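Local coordinates for NOL1/NOP2/sun family protein (Enterococcus faecium, PDB 3M4X) that probably methylates ribosomal RNA, joining a methyltransferase domain of the RsmB/F family to C-terminal domains that include a PUA-like, presumably RNA-binding module, at residues His163-Phe175 / Gln214-Asn226. Residues are numbered along the deposited sequence; the frame is centred on the assembly and turned at random.
Sequences HAPAELVPHFSGF and QEILSSAIKMLKN
Met223, a selenomethionine, sends its side chain against helix 165-172, between Leu168 and Phe172, where SE lies 3.7 Å from Leu168 CB and is also in contact with Phe172 CB. Its chain runs extended through SE and then bends at chi3 (-80°), which carries CE toward the carbonyl of Pro165. Phe172 meets it with CB and with its carbonyl O, which lies against Met223 CA, CB and CG; CG of Phe172 stands beside the backbone N, and the ring leads away to meet Phe176.

The axes of helices 165-172 and 214-222 run 8.6 Å apart and only 9° from parallel, so the contacts advance turn by turn in the same direction along both. At the first turn Pro165 CG rests on Ile216 CG2 at 3.9 Å, the two side chains crossing at a slant. Small residues bring the backbones near: Ser219 OG sits 3.4 Å from Ala166 CA, and the CA atoms of Ala166 and Ser219 are 5.4 Å apart. Val169 straddles the next turn with its two methyls: CG1, anti to the backbone N, touches the aliphatic CD of Lys222, while CG2 lies over Ser219 CB and its carbonyl O.

Around Gly174 the contact passes to the backbone. In the type II turn Phe172 to Phe175, Gly174 has positive phi, and its N donates to Lys222 O at 2.7 Å, nearly straight (167°) and in the carbonyl plane. Gly174 CA makes a C-H...O contact to Leu224 O. Lys225 lays CG against Gly174 O, while its NZ forms a salt bridge with Asp177.

The two helices flank the same face of the central sheet of the Rossmann-like methyltransferase domain, with Met223 also reaching Phe176 and Ile179 of strand 176-182. Apolar contact dominates between the helices, whereas the directional Gly174 bond probably sets how the turn leading into that strand meets the Lys222 carbonyl.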
loop_
_atom_site.group_PDB
_atom_site.type_symbol
_atom_site.label_atom_id
_atom_site.label_comp_id
_atom_site.label_asym_id
_atom_site.label_seq_id
_atom_site.Cartn_x
_atom_site.Cartn_y
_atom_site.Cartn_z
ATOM N N HIS A 163 -14.203 0.199 -5.611
ATOM C CA HIS A 163 -15.550 -0.082 -5.123
ATOM C C HIS A 163 -15.768 0.362 -3.686
ATOM O O HIS A 163 -14.818 0.554 -2.921
ATOM C CB HIS A 163 -15.847 -1.584 -5.191
ATOM C CG HIS A 163 -16.224 -2.074 -6.554
ATOM N ND1 HIS A 163 -15.309 -2.626 -7.424
ATOM C CD2 HIS A 163 -17.420 -2.113 -7.188
ATOM C CE1 HIS A 163 -15.925 -2.977 -8.540
ATOM N NE2 HIS A 163 -17.205 -2.676 -8.421
ATOM N N ALA A 164 -17.043 0.521 -3.338
ATOM C CA ALA A 164 -17.470 0.601 -1.953
ATOM C C ALA A 164 -17.413 -0.804 -1.382
ATOM O O ALA A 164 -17.660 -1.781 -2.097
ATOM C CB ALA A 164 -18.901 1.147 -1.866
ATOM N N PRO A 165 -17.090 -0.920 -0.092
ATOM C CA PRO A 165 -16.976 -2.232 0.551
ATOM C C PRO A 165 -18.108 -3.212 0.194
ATOM O O PRO A 165 -17.825 -4.331 -0.243
ATOM C CB PRO A 165 -16.998 -1.884 2.040
ATOM C CG PRO A 165 -16.366 -0.535 2.098
ATOM C CD PRO A 165 -16.826 0.182 0.848
ATOM N N ALA A 166 -19.360 -2.794 0.360
ATOM C CA ALA A 166 -20.498 -3.686 0.162
ATOM C C ALA A 166 -20.541 -4.291 -1.238
ATOM O O ALA A 166 -20.916 -5.448 -1.416
ATOM C CB ALA A 166 -21.826 -2.958 0.485
ATOM N N GLU A 167 -20.157 -3.507 -2.233
ATOM C CA GLU A 167 -20.125 -3.986 -3.607
ATOM C C GLU A 167 -19.178 -5.171 -3.795
ATOM O O GLU A 167 -19.310 -5.926 -4.748
ATOM C CB GLU A 167 -19.738 -2.845 -4.547
ATOM C CG GLU A 167 -20.730 -1.692 -4.506
ATOM C CD GLU A 167 -20.266 -0.475 -5.284
ATOM O OE1 GLU A 167 -19.047 -0.341 -5.521
ATOM O OE2 GLU A 167 -21.129 0.355 -5.647
ATOM N N LEU A 168 -18.229 -5.337 -2.884
ATOM C CA LEU A 168 -17.218 -6.384 -3.026
ATOM C C LEU A 168 -17.687 -7.719 -2.468
ATOM O O LEU A 168 -17.211 -8.779 -2.865
ATOM C CB LEU A 168 -15.929 -5.979 -2.306
ATOM C CG LEU A 168 -15.134 -4.792 -2.851
ATOM C CD1 LEU A 168 -13.950 -4.478 -1.941
ATOM C CD2 LEU A 168 -14.662 -5.045 -4.287
ATOM N N VAL A 169 -18.605 -7.651 -1.518
ATOM C CA VAL A 169 -19.052 -8.826 -0.795
ATOM C C VAL A 169 -19.498 -9.972 -1.695
ATOM O O VAL A 169 -19.034 -11.097 -1.523
ATOM C CB VAL A 169 -20.165 -8.470 0.185
ATOM C CG1 VAL A 169 -20.704 -9.728 0.839
ATOM C CG2 VAL A 169 -19.632 -7.496 1.216
ATOM N N PRO A 170 -20.394 -9.696 -2.659
ATOM C CA PRO A 170 -20.831 -10.806 -3.509
ATOM C C PRO A 170 -19.650 -11.538 -4.143
ATOM O O PRO A 170 -19.705 -12.748 -4.312
ATOM C CB PRO A 170 -21.686 -10.115 -4.576
ATOM C CG PRO A 170 -22.193 -8.888 -3.905
ATOM C CD PRO A 170 -21.098 -8.439 -2.982
ATOM N N HIS A 171 -18.586 -10.814 -4.466
ATOM C CA HIS A 171 -17.424 -11.415 -5.112
ATOM C C HIS A 171 -16.429 -12.088 -4.169
ATOM O O HIS A 171 -15.652 -12.940 -4.598
ATOM C CB HIS A 171 -16.681 -10.363 -5.937
ATOM C CG HIS A 171 -17.530 -9.720 -6.986
ATOM N ND1 HIS A 171 -17.509 -10.116 -8.305
ATOM C CD2 HIS A 171 -18.435 -8.716 -6.905
ATOM C CE1 HIS A 171 -18.360 -9.379 -8.996
ATOM N NE2 HIS A 171 -18.935 -8.522 -8.171
ATOM N N PHE A 172 -16.442 -11.706 -2.896
ATOM C CA PHE A 172 -15.363 -12.104 -1.995
ATOM C C PHE A 172 -15.838 -12.636 -0.650
ATOM O O PHE A 172 -15.063 -12.704 0.313
ATOM C CB PHE A 172 -14.431 -10.921 -1.756
ATOM C CG PHE A 172 -13.591 -10.560 -2.942
ATOM C CD1 PHE A 172 -13.852 -9.413 -3.673
ATOM C CD2 PHE A 172 -12.519 -11.355 -3.313
ATOM C CE1 PHE A 172 -13.054 -9.065 -4.765
ATOM C CE2 PHE A 172 -11.721 -11.017 -4.398
ATOM C CZ PHE A 172 -11.993 -9.872 -5.127
ATOM N N SER A 173 -17.111 -12.994 -0.584
ATOM C CA SER A 173 -17.680 -13.575 0.622
ATOM C C SER A 173 -16.838 -14.768 1.094
ATOM O O SER A 173 -16.569 -15.689 0.318
ATOM C CB SER A 173 -19.130 -14.004 0.366
ATOM O OG SER A 173 -19.769 -14.375 1.572
ATOM N N GLY A 174 -16.413 -14.727 2.360
ATOM C CA GLY A 174 -15.565 -15.758 2.948
ATOM C C GLY A 174 -14.212 -16.028 2.286
ATOM O O GLY A 174 -13.627 -17.109 2.467
ATOM N N PHE A 175 -13.701 -15.052 1.543
ATOM C CA PHE A 175 -12.549 -15.272 0.653
ATOM C C PHE A 175 -11.156 -15.073 1.293
ATOM O O PHE A 175 -10.238 -15.857 1.045
ATOM C CB PHE A 175 -12.710 -14.387 -0.589
ATOM C CG PHE A 175 -11.578 -14.487 -1.589
ATOM C CD1 PHE A 175 -11.534 -15.522 -2.514
ATOM C CD2 PHE A 175 -10.599 -13.511 -1.644
ATOM C CE1 PHE A 175 -10.513 -15.595 -3.445
ATOM C CE2 PHE A 175 -9.579 -13.574 -2.574
ATOM C CZ PHE A 175 -9.535 -14.616 -3.474
ATOM N N GLN A 214 -19.001 1.166 11.357
ATOM C CA GLN A 214 -19.782 -0.041 11.556
ATOM C C GLN A 214 -20.279 -0.598 10.238
ATOM O O GLN A 214 -20.289 -1.801 10.031
ATOM C CB GLN A 214 -20.955 0.251 12.492
ATOM C CG GLN A 214 -20.525 0.503 13.927
ATOM C CD GLN A 214 -21.677 0.933 14.830
ATOM O OE1 GLN A 214 -21.595 0.821 16.051
ATOM N NE2 GLN A 214 -22.748 1.426 14.229
ATOM N N GLU A 215 -20.688 0.283 9.338
ATOM C CA GLU A 215 -21.156 -0.142 8.023
ATOM C C GLU A 215 -20.042 -0.781 7.186
ATOM O O GLU A 215 -20.252 -1.807 6.529
ATOM C CB GLU A 215 -21.775 1.042 7.274
ATOM C CG GLU A 215 -23.090 1.519 7.881
ATOM C CD GLU A 215 -23.314 3.011 7.724
ATOM O OE1 GLU A 215 -22.824 3.588 6.729
ATOM O OE2 GLU A 215 -23.986 3.605 8.598
ATOM N N ILE A 216 -18.867 -0.161 7.203
ATOM C CA ILE A 216 -17.736 -0.667 6.464
ATOM C C ILE A 216 -17.362 -2.044 7.002
ATOM O O ILE A 216 -17.179 -2.992 6.231
ATOM C CB ILE A 216 -16.539 0.308 6.533
ATOM C CG1 ILE A 216 -16.897 1.621 5.840
ATOM C CG2 ILE A 216 -15.294 -0.295 5.873
ATOM C CD1 ILE A 216 -15.839 2.686 5.956
ATOM N N LEU A 217 -17.301 -2.156 8.327
ATOM C CA LEU A 217 -16.914 -3.392 9.008
ATOM C C LEU A 217 -17.904 -4.532 8.870
ATOM O O LEU A 217 -17.522 -5.699 8.952
ATOM C CB LEU A 217 -16.691 -3.130 10.499
ATOM C CG LEU A 217 -15.409 -2.408 10.888
ATOM C CD1 LEU A 217 -15.506 -2.010 12.346
ATOM C CD2 LEU A 217 -14.202 -3.328 10.635
ATOM N N SER A 218 -19.182 -4.202 8.707
ATOM C CA SER A 218 -20.191 -5.233 8.577
ATOM C C SER A 218 -20.036 -5.900 7.214
ATOM O O SER A 218 -20.330 -7.089 7.048
ATOM C CB SER A 218 -21.601 -4.663 8.786
ATOM O OG SER A 218 -21.940 -3.719 7.784
ATOM N N SER A 219 -19.548 -5.140 6.240
ATOM C CA SER A 219 -19.200 -5.731 4.958
ATOM C C SER A 219 -17.893 -6.514 5.051
ATOM O O SER A 219 -17.789 -7.635 4.539
ATOM C CB SER A 219 -19.107 -4.662 3.879
ATOM O OG SER A 219 -20.385 -4.144 3.574
ATOM N N ALA A 220 -16.898 -5.922 5.712
ATOM C CA ALA A 220 -15.573 -6.530 5.811
ATOM C C ALA A 220 -15.659 -7.922 6.394
ATOM O O ALA A 220 -15.095 -8.873 5.846
ATOM C CB ALA A 220 -14.624 -5.649 6.669
ATOM N N ILE A 221 -16.363 -8.046 7.512
ATOM C CA ILE A 221 -16.408 -9.318 8.221
ATOM C C ILE A 221 -16.962 -10.462 7.371
ATOM O O ILE A 221 -16.562 -11.623 7.544
ATOM C CB ILE A 221 -17.177 -9.213 9.545
ATOM C CG1 ILE A 221 -16.429 -8.285 10.493
ATOM C CG2 ILE A 221 -17.311 -10.571 10.188
ATOM C CD1 ILE A 221 -16.860 -8.400 11.911
ATOM N N LYS A 222 -17.857 -10.139 6.439
ATOM C CA LYS A 222 -18.390 -11.163 5.542
ATOM C C LYS A 222 -17.318 -11.734 4.589
ATOM O O LYS A 222 -17.456 -12.847 4.047
ATOM C CB LYS A 222 -19.573 -10.616 4.743
ATOM C CG LYS A 222 -20.726 -10.127 5.599
ATOM C CD LYS A 222 -21.926 -9.834 4.724
ATOM C CE LYS A 222 -22.845 -8.801 5.345
ATOM N NZ LYS A 222 -23.791 -8.286 4.300
HETATM N N MSE A 223 -16.241 -10.988 4.384
HETATM C CA MSE A 223 -15.232 -11.430 3.434
HETATM C C MSE A 223 -14.092 -12.229 4.053
HETATM O O MSE A 223 -13.134 -12.584 3.375
HETATM C CB MSE A 223 -14.738 -10.240 2.623
HETATM C CG MSE A 223 -15.882 -9.651 1.805
HETATM SE SE MSE A 223 -15.357 -8.183 0.667
HETATM C CE MSE A 223 -15.323 -6.695 1.977
ATOM N N LEU A 224 -14.235 -12.546 5.334
ATOM C CA LEU A 224 -13.207 -13.238 6.096
ATOM C C LEU A 224 -13.404 -14.744 6.015
ATOM O O LEU A 224 -14.535 -15.220 6.064
ATOM C CB LEU A 224 -13.293 -12.820 7.561
ATOM C CG LEU A 224 -12.188 -12.059 8.291
ATOM C CD1 LEU A 224 -10.951 -11.764 7.434
ATOM C CD2 LEU A 224 -12.763 -10.790 8.930
ATOM N N LYS A 225 -12.307 -15.493 5.888
ATOM C CA LYS A 225 -12.378 -16.942 5.995
ATOM C C LYS A 225 -12.544 -17.270 7.464
ATOM O O LYS A 225 -12.353 -16.416 8.314
ATOM C CB LYS A 225 -11.097 -17.608 5.484
ATOM C CG LYS A 225 -10.825 -17.479 3.995
ATOM C CD LYS A 225 -9.400 -17.936 3.672
ATOM C CE LYS A 225 -9.108 -19.343 4.225
ATOM N NZ LYS A 225 -7.668 -19.712 4.035
ATOM N N ASN A 226 -12.890 -18.513 7.766
ATOM C CA ASN A 226 -12.822 -18.976 9.138
ATOM C C ASN A 226 -11.386 -18.837 9.626
ATOM O O ASN A 226 -10.451 -19.321 8.962
ATOM C CB ASN A 226 -13.251 -20.447 9.234
ATOM C CG ASN A 226 -13.245 -20.967 10.667
ATOM O OD1 ASN A 226 -12.348 -21.702 11.062
ATOM N ND2 ASN A 226 -14.248 -20.577 11.452
#